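Local coordinates for protein Lys-gingipain catalytic subunit (Porphyromonas gingivalis, PDB 6I9A) that cleaves proteins after lysine as a secreted cysteine endopeptidase of the periodontal pathogen and is captured here with a lysine-mimicking inhibitor in its active site, at residues G168-K173 with E287-S292. Sequence-based numbering, arbitrary orientation.
With H8E (benzyl-N-[(2S)-1-[[(3S)-7-amino-1-(benzylamino)-1,2-dioxoheptan-3-yl]amino]-5-(2-methyl-2-phenylhydrazinyl)-1,5-dioxopentan-2-yl]carbamate), chain I.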
ATOM      1  N   GLY A 168      23.622  -1.726  -3.245  1.00  8.71           N
ATOM      2  CA  GLY A 168      22.611  -1.213  -4.181  1.00  9.14           C
ATOM      3  C   GLY A 168      22.437  -2.107  -5.389  1.00  8.72           C
ATOM      4  O   GLY A 168      21.311  -2.524  -5.754  1.00  8.97           O
ATOM      5  N   GLN A 169      23.571  -2.435  -6.045  1.00  9.14           N
ATOM      6  CA  GLN A 169      23.469  -3.283  -7.236  1.00  9.65           C
ATOM      7  C   GLN A 169      22.960  -4.707  -6.917  1.00  9.04           C
ATOM      8  O   GLN A 169      22.042  -5.188  -7.567  1.00  9.85           O
ATOM      9  CB  GLN A 169      24.776  -3.325  -7.986  1.00 10.30           C
ATOM     10  CG  GLN A 169      25.167  -1.983  -8.618  1.00 10.78           C
ATOM     11  CD  GLN A 169      26.299  -2.149  -9.582  1.00 11.55           C
ATOM     12  OE1 GLN A 169      26.297  -3.099 -10.388  1.00 14.23           O
ATOM     13  NE2 GLN A 169      27.248  -1.248  -9.504  1.00 12.27           N
ATOM     14  N   PRO A 170      23.475  -5.364  -5.860  1.00  9.20           N
ATOM     15  CA  PRO A 170      22.916  -6.692  -5.528  1.00  9.54           C
ATOM     16  C   PRO A 170      21.413  -6.640  -5.259  1.00  8.94           C
ATOM     17  O   PRO A 170      20.693  -7.564  -5.618  1.00  9.23           O
ATOM     18  CB  PRO A 170      23.739  -7.145  -4.290  1.00 11.35           C
ATOM     19  CG  PRO A 170      25.066  -6.401  -4.462  1.00 13.57           C
ATOM     20  CD  PRO A 170      24.723  -5.085  -5.095  1.00 10.10           C
ATOM     21  N   THR A 171      20.929  -5.549  -4.611  1.00  8.52           N
ATOM     22  CA  THR A 171      19.476  -5.429  -4.345  1.00  8.40           C
ATOM     23  C   THR A 171      18.689  -5.436  -5.659  1.00  8.58           C
ATOM     24  O   THR A 171      17.762  -6.252  -5.842  1.00  9.05           O
ATOM     25  CB  THR A 171      19.185  -4.132  -3.609  1.00  8.28           C
ATOM     26  OG1 THR A 171      19.809  -4.136  -2.312  1.00  8.63           O
ATOM     27  CG2 THR A 171      17.676  -3.937  -3.404  1.00  9.31           C
ATOM     28  N   ILE A 172      19.050  -4.519  -6.574  1.00  8.61           N
ATOM     29  CA  ILE A 172      18.258  -4.393  -7.812  1.00  9.33           C
ATOM     30  C   ILE A 172      18.441  -5.634  -8.681  1.00  8.64           C
ATOM     31  O   ILE A 172      17.470  -6.109  -9.293  1.00  9.10           O
ATOM     32  CB  ILE A 172      18.692  -3.090  -8.535  1.00 10.68           C
ATOM     33  CG1 ILE A 172      18.394  -1.841  -7.690  1.00 11.04           C
ATOM     34  CG2 ILE A 172      18.053  -2.998  -9.944  1.00 12.76           C
ATOM     35  CD1 ILE A 172      17.007  -1.674  -7.204  1.00 11.94           C
ATOM     36  N   LYS A 173      19.647  -6.209  -8.716  1.00  8.95           N
ATOM     37  CA  LYS A 173      19.881  -7.427  -9.495  1.00  9.15           C
ATOM     38  C   LYS A 173      19.044  -8.583  -8.980  1.00  9.03           C
ATOM     39  O   LYS A 173      18.584  -9.413  -9.774  1.00  9.84           O
ATOM     40  CB  LYS A 173      21.362  -7.784  -9.542  1.00 10.78           C
ATOM     41  CG  LYS A 173      22.187  -6.793 -10.374  1.00 11.69           C
ATOM     42  CD  LYS A 173      23.696  -7.120 -10.295  1.00 15.02           C
ATOM     43  CE  LYS A 173      24.477  -6.273 -11.291  1.00 19.72           C
ATOM     44  NZ  LYS A 173      25.922  -6.618 -11.240  1.00 25.15           N
ATOM     45  N   GLU A 287      19.941  -2.727   6.999  1.00  8.84           N
ATOM     46  CA  GLU A 287      18.519  -3.081   7.133  1.00  8.67           C
ATOM     47  C   GLU A 287      17.784  -2.881   5.811  1.00  8.13           C
ATOM     48  O   GLU A 287      16.924  -3.698   5.524  1.00  8.17           O
ATOM     49  CB  GLU A 287      17.827  -2.304   8.237  1.00  9.54           C
ATOM     50  CG  GLU A 287      17.926  -2.909   9.632  1.00 10.25           C
ATOM     51  CD  GLU A 287      19.208  -2.661  10.397  1.00 11.17           C
ATOM     52  OE1 GLU A 287      20.213  -2.209   9.796  1.00 11.54           O
ATOM     53  OE2 GLU A 287      19.189  -2.921  11.635  1.00 11.67           O
ATOM     54  N   ASP A 288      18.102  -1.832   5.017  1.00  8.12           N
ATOM     55  CA  ASP A 288      17.377  -1.695   3.745  1.00  7.93           C
ATOM     56  C   ASP A 288      17.701  -2.847   2.799  1.00  7.85           C
ATOM     57  O   ASP A 288      16.872  -3.232   1.963  1.00  8.33           O
ATOM     58  CB  ASP A 288      17.695  -0.375   3.050  1.00  9.15           C
ATOM     59  CG  ASP A 288      16.872   0.828   3.457  1.00  8.17           C
ATOM     60  OD1 ASP A 288      15.983   0.689   4.359  1.00  8.52           O
ATOM     61  OD2 ASP A 288      17.063   1.882   2.837  1.00  8.73           O
ATOM     62  N   TYR A 289      18.950  -3.383   2.863  1.00  7.74           N
ATOM     63  CA  TYR A 289      19.310  -4.540   2.025  1.00  7.96           C
ATOM     64  C   TYR A 289      18.370  -5.719   2.354  1.00  7.92           C
ATOM     65  O   TYR A 289      17.776  -6.317   1.481  1.00  8.18           O
ATOM     66  CB  TYR A 289      20.787  -4.846   2.244  1.00  7.99           C
ATOM     67  CG  TYR A 289      21.441  -5.920   1.415  1.00  8.58           C
ATOM     68  CD1 TYR A 289      21.104  -6.121   0.069  1.00  8.52           C
ATOM     69  CD2 TYR A 289      22.540  -6.606   1.910  1.00  9.58           C
ATOM     70  CE1 TYR A 289      21.828  -7.025  -0.714  1.00  9.38           C
ATOM     71  CE2 TYR A 289      23.295  -7.452   1.118  1.00  9.88           C
ATOM     72  CZ  TYR A 289      22.933  -7.662  -0.191  1.00  9.47           C
ATOM     73  OH  TYR A 289      23.669  -8.521  -1.013  1.00 10.56           O
ATOM     74  N   TYR A 290      18.284  -6.039   3.636  1.00  7.90           N
ATOM     75  CA  TYR A 290      17.415  -7.142   4.043  1.00  7.99           C
ATOM     76  C   TYR A 290      15.962  -6.852   3.713  1.00  7.75           C
ATOM     77  O   TYR A 290      15.231  -7.745   3.278  1.00  8.68           O
ATOM     78  CB  TYR A 290      17.518  -7.403   5.579  1.00  9.32           C
ATOM     79  CG  TYR A 290      18.947  -7.533   6.074  1.00  9.55           C
ATOM     80  CD1 TYR A 290      19.858  -8.353   5.417  1.00  9.59           C
ATOM     81  CD2 TYR A 290      19.361  -6.884   7.230  1.00  9.66           C
ATOM     82  CE1 TYR A 290      21.173  -8.456   5.855  1.00 12.03           C
ATOM     83  CE2 TYR A 290      20.665  -7.001   7.695  1.00 10.25           C
ATOM     84  CZ  TYR A 290      21.560  -7.799   7.008  1.00 11.12           C
ATOM     85  OH  TYR A 290      22.853  -7.898   7.473  1.00 11.94           O
ATOM     86  N   TRP A 291      15.555  -5.583   3.912  1.00  7.63           N
ATOM     87  CA  TRP A 291      14.172  -5.165   3.621  1.00  7.59           C
ATOM     88  C   TRP A 291      13.747  -5.598   2.241  1.00  7.87           C
ATOM     89  O   TRP A 291      12.701  -6.205   2.060  1.00  8.23           O
ATOM     90  CB  TRP A 291      14.112  -3.650   3.797  1.00  8.48           C
ATOM     91  CG  TRP A 291      12.765  -3.024   3.945  1.00  7.81           C
ATOM     92  CD1 TRP A 291      12.221  -2.599   5.120  1.00  7.89           C
ATOM     93  CD2 TRP A 291      11.865  -2.592   2.907  1.00  8.17           C
ATOM     94  NE1 TRP A 291      11.041  -1.947   4.891  1.00  8.16           N
ATOM     95  CE2 TRP A 291      10.807  -1.898   3.535  1.00  8.01           C
ATOM     96  CE3 TRP A 291      11.865  -2.689   1.508  1.00  8.62           C
ATOM     97  CZ2 TRP A 291       9.780  -1.278   2.824  1.00  8.61           C
ATOM     98  CZ3 TRP A 291      10.800  -2.138   0.801  1.00  9.09           C
ATOM     99  CH2 TRP A 291       9.784  -1.416   1.449  1.00  8.37           C
ATOM    100  N   SER A 292      14.599  -5.336   1.237  1.00  7.90           N
ATOM    101  CA  SER A 292      14.246  -5.685  -0.138  1.00  7.80           C
ATOM    102  C   SER A 292      14.472  -7.118  -0.509  1.00  8.15           C
ATOM    103  O   SER A 292      13.630  -7.705  -1.209  1.00  8.49           O
ATOM    104  CB  SER A 292      14.990  -4.826  -1.159  1.00  8.36           C
ATOM    105  OG  SER A 292      14.617  -3.457  -1.050  1.00  8.77           O
TER
HETATM  106  CAQ H8E I 707      21.012  13.781   1.846  1.00 20.28           C
HETATM  107  CAK H8E I 707      21.143  14.572   0.685  1.00 18.43           C
HETATM  108  CAH H8E I 707      22.134  14.276  -0.251  1.00 19.32           C
HETATM  109  CAL H8E I 707      23.019  13.219  -0.056  1.00 20.57           C
HETATM  110  CAR H8E I 707      22.877  12.472   1.104  1.00 18.16           C
HETATM  111  CBO H8E I 707      21.877  12.695   2.040  1.00 14.67           C
HETATM  112  CBA H8E I 707      21.854  11.902   3.206  1.00 15.53           C
HETATM  113  NBE H8E I 707      21.088  10.655   3.041  1.00 12.14           N
HETATM  114  CBL H8E I 707      21.407   9.500   3.689  1.00 11.20           C
HETATM  115  OAE H8E I 707      22.436   9.404   4.370  1.00 11.81           O
HETATM  116  CBN H8E I 707      20.432   8.341   3.514  1.00 10.10           C
HETATM  117  OAG H8E I 707      19.676   8.463   2.500  1.00  9.44           O
HETATM  118  CBS H8E I 707      21.141   6.959   3.671  1.00 10.83           C
HETATM  119  CBB H8E I 707      20.358   5.803   3.037  1.00  9.31           C
HETATM  120  CAY H8E I 707      21.113   4.473   3.088  1.00  9.80           C
HETATM  121  CAX H8E I 707      20.278   3.246   2.705  1.00  9.26           C
HETATM  122  CAW H8E I 707      19.983   3.192   1.212  1.00  9.00           C
HETATM  123  NAB H8E I 707      19.199   1.955   0.914  1.00  9.40           N
HETATM  124  NBG H8E I 707      21.471   6.634   5.064  1.00  9.43           N
HETATM  125  C   H8E I 707      22.690   6.406   5.553  1.00  9.80           C
HETATM  126  O   H8E I 707      23.738   6.483   4.925  1.00 10.46           O
HETATM  127  CA  H8E I 707      22.693   6.216   7.064  1.00  9.80           C
HETATM  128  N   H8E I 707      23.860   5.474   7.532  1.00  9.55           N
HETATM  129  CBK H8E I 707      24.047   4.160   7.253  1.00 10.08           C
HETATM  130  OAD H8E I 707      23.275   3.583   6.473  1.00 10.68           O
HETATM  131  OBI H8E I 707      25.047   3.612   7.833  1.00 11.62           O
HETATM  132  CBD H8E I 707      25.380   2.211   7.518  1.00 15.77           C
HETATM  133  CBP H8E I 707      26.680   1.840   8.076  1.00 13.89           C
HETATM  134  CAS H8E I 707      26.796   1.140   9.278  1.00 16.27           C
HETATM  135  CAM H8E I 707      28.053   0.749   9.832  1.00 17.05           C
HETATM  136  CAI H8E I 707      29.191   1.179   9.128  1.00 15.85           C
HETATM  137  CAN H8E I 707      29.072   1.933   7.970  1.00 15.45           C
HETATM  138  CAT H8E I 707      27.842   2.267   7.431  1.00 15.69           C
HETATM  139  CB  H8E I 707      22.670   7.592   7.751  1.00 10.11           C
HETATM  140  CG  H8E I 707      23.886   8.482   7.380  1.00 10.92           C
HETATM  141  CD  H8E I 707      23.644   9.913   7.757  1.00 11.85           C
HETATM  142  OE1 H8E I 707      23.846  10.301   8.909  1.00 14.42           O
HETATM  143  NE2 H8E I 707      23.136  10.641   6.745  0.54 12.45           N
HETATM  144  NBT H8E I 707      22.682  11.958   6.918  0.54 13.62           N
HETATM  145  CAA H8E I 707      21.231  12.098   6.623  0.54 13.60           C
HETATM  146  CBQ H8E I 707      23.633  12.965   6.568  0.54 14.50           C
HETATM  147  CAU H8E I 707      23.238  14.244   6.146  0.54 16.51           C
HETATM  148  CAO H8E I 707      24.191  15.219   5.868  0.54 19.23           C
HETATM  149  CAJ H8E I 707      25.544  14.929   5.995  0.54 18.96           C
HETATM  150  CAP H8E I 707      25.953  13.657   6.370  0.54 17.97           C
HETATM  151  CAV H8E I 707      25.001  12.683   6.677  0.54 15.40           C
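Y289 and S292, one turn apart on helix 285-293, receive P170 and T171 of helix 163-178, whereas D288, just before Y289, takes no part in this packing and instead meets the inhibitor. Its OD2 accepts a hydrogen bond of 2.9 Å from NAB, the terminal amine of the lysine-like chain of H8E, and is also bonded to the hydroxyl of S283. The other oxygen, OD1, is bonded to the hydroxyls of Y353 and Y357, so the carboxylate is gripped through both oxygens; an acid so placed suits the preference for lysine at P1. Next along the helix, CG anti to the backbone N (chi1 -175°) extends the Y289 ring toward helix 163-178. T171 OG1 approaches the ring obliquely, 3.4 Å from Y289 CD1, and the two side chains lie alongside one another, pointing opposite ways. That hydroxyl is not bonded to the tyrosine; it hydrogen-bonds to the carbonyl of V167, one turn earlier in its own helix. At the far end of the ring, P170 CB sits 3.6 Å from Y289 OH and 4.1 Å from Y289 CE1, and the phenol oxygen itself is bonded to the V298 carbonyl. Within the caspase-like α/β domain of this C25 peptidase, a member of clan CD, both helices pack over the six-stranded sheet that includes strands 152-157 and 242-247; segments 168-173 and 287-292 run nearly parallel (9°), their axes 9.9 Å apart at closest approach. No hydrogen bond joins the two segments. S292, a turn beyond Y289, closes the contact with its methylene: CB meets T171 CG2 at 3.6 Å. Y313 of helix 312-317 touches both S292 and T171, while N247 of strand 242-247 lies against S292 and D288.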